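Local coordinates for protein dihydroorotase (Agrobacterium tumefaciens, PDB 2OGJ) that is a zinc-dependent amidohydrolase-superfamily esterase that removes the acetyl group from acetyl-(R)-mandelate in vitro and, less efficiently, from acetyl glycolate, at residues Leu149-Ile152 with Lys153-Asp156. Sequence-based numbering, arbitrary orientation.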
loop_
_atom_site.group_PDB
_atom_site.type_symbol
_atom_site.label_atom_id
_atom_site.label_comp_id
_atom_site.label_asym_id
_atom_site.label_seq_id
_atom_site.Cartn_x
_atom_site.Cartn_y
_atom_site.Cartn_z
ATOM N N LEU A 149 5.358 -13.254 1.401
ATOM C CA LEU A 149 6.293 -12.269 0.837
ATOM C C LEU A 149 5.535 -11.121 0.200
ATOM O O LEU A 149 5.699 -10.850 -0.985
ATOM C CB LEU A 149 7.203 -12.889 -0.219
ATOM C CG LEU A 149 8.465 -13.580 0.281
ATOM C CD1 LEU A 149 9.229 -14.126 -0.906
ATOM C CD2 LEU A 149 9.319 -12.597 1.037
ATOM N N ARG A 150 4.718 -10.454 1.013
ATOM C CA ARG A 150 3.900 -9.325 0.580
ATOM C C ARG A 150 4.687 -8.026 0.438
ATOM O O ARG A 150 4.238 -7.110 -0.259
ATOM C CB ARG A 150 2.737 -9.121 1.563
ATOM C CG ARG A 150 1.783 -10.303 1.605
ATOM C CD ARG A 150 0.803 -10.214 2.754
ATOM N NE ARG A 150 0.022 -8.988 2.708
ATOM C CZ ARG A 150 -1.052 -8.771 3.460
ATOM N NH1 ARG A 150 -1.463 -9.706 4.310
ATOM N NH2 ARG A 150 -1.715 -7.625 3.359
ATOM N N ASP A 151 5.845 -7.949 1.096
ATOM C CA ASP A 151 6.707 -6.770 1.053
ATOM C C ASP A 151 7.929 -6.982 1.954
ATOM O O ASP A 151 8.073 -8.049 2.531
ATOM C CB ASP A 151 5.925 -5.523 1.478
ATOM C CG ASP A 151 5.160 -5.723 2.762
ATOM O OD1 ASP A 151 5.779 -6.116 3.773
ATOM O OD2 ASP A 151 3.934 -5.481 2.759
ATOM N N ILE A 152 8.805 -5.988 2.084
ATOM C CA ILE A 152 9.999 -6.174 2.908
ATOM C C ILE A 152 9.803 -6.283 4.399
ATOM O O ILE A 152 10.752 -6.590 5.102
ATOM C CB ILE A 152 11.084 -5.070 2.697
ATOM C CG1 ILE A 152 10.417 -3.750 2.335
ATOM C CG2 ILE A 152 12.136 -5.544 1.706
ATOM C CD1 ILE A 152 9.627 -3.163 3.434
ATOM N N LYS A 153 8.610 -6.002 4.908
ATOM C CA LYS A 153 8.431 -6.153 6.343
ATOM C C LYS A 153 8.360 -7.665 6.621
ATOM O O LYS A 153 8.592 -8.121 7.742
ATOM C CB LYS A 153 7.167 -5.426 6.838
ATOM C CG LYS A 153 7.141 -3.926 6.502
ATOM C CD LYS A 153 6.300 -3.069 7.486
ATOM C CE LYS A 153 4.813 -3.474 7.599
ATOM N NZ LYS A 153 4.040 -3.272 6.336
ATOM N N ASP A 154 8.066 -8.437 5.578
ATOM C CA ASP A 154 7.985 -9.887 5.688
ATOM C C ASP A 154 9.373 -10.527 5.717
ATOM O O ASP A 154 9.504 -11.693 6.075
ATOM C CB ASP A 154 7.208 -10.474 4.509
ATOM C CG ASP A 154 5.742 -10.129 4.540
ATOM O OD1 ASP A 154 5.054 -10.570 5.485
ATOM O OD2 ASP A 154 5.274 -9.423 3.618
ATOM N N ILE A 155 10.408 -9.775 5.340
ATOM C CA ILE A 155 11.776 -10.312 5.320
ATOM C C ILE A 155 12.641 -9.722 6.434
ATOM O O ILE A 155 12.820 -8.519 6.495
ATOM C CB ILE A 155 12.465 -10.012 3.973
ATOM C CG1 ILE A 155 11.653 -10.616 2.838
ATOM C CG2 ILE A 155 13.881 -10.561 3.969
ATOM C CD1 ILE A 155 12.187 -10.268 1.471
ATOM N N ASP A 156 13.183 -10.570 7.305
ATOM C CA ASP A 156 14.026 -10.106 8.402
ATOM C C ASP A 156 15.382 -10.783 8.312
ATOM O O ASP A 156 15.603 -11.842 8.902
ATOM C CB ASP A 156 13.373 -10.438 9.734
ATOM C CG ASP A 156 13.955 -9.637 10.885
ATOM O OD1 ASP A 156 15.210 -9.587 11.012
ATOM O OD2 ASP A 156 13.139 -9.067 11.662
#
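Asp154 turns its carboxylate back onto the chain that leads into the turn, where OD2 accepts two weak, bent hydrogen bonds, from Arg150 N at 2.9 Å and Asp151 N at 3.0 Å. Asp suits the place because its short side chain can bridge two successive amides; with CG beside its own backbone N (chi1 -69°), the carboxylate reaches back in the sequence. Asp151 works forward instead: OD1 takes Lys153 N at 3.1 Å on its anti side, and the backbone completes the loop with Asp154 N to Asp151 O, also 3.1 Å. A weaker bond from Ile155 N to Ile152 O adds an overlapping turn. The two carboxylates lie nearly parallel, 17° between planes, with Asp151 OD1 3.3 Å from Asp154 OD2; the amide donors probably offset their repulsion, and Lys153 NZ stands nearby, beyond salt-bridge range. On the inner side, Leu149 CD2 packs on Ile155 CG1 at 3.6 Å, two branched apolar chains that also share Leu135. Outside the turn, Arg150 forms a salt bridge with Asp151 of the second subunit, while Ser137 OG bonds Asp154 O. Asp151 thus builds an Asx turn combined with a beta turn, in a TIM-barrel loop between strand 128-132 and helix 157-165, whose N-cap is Asp156.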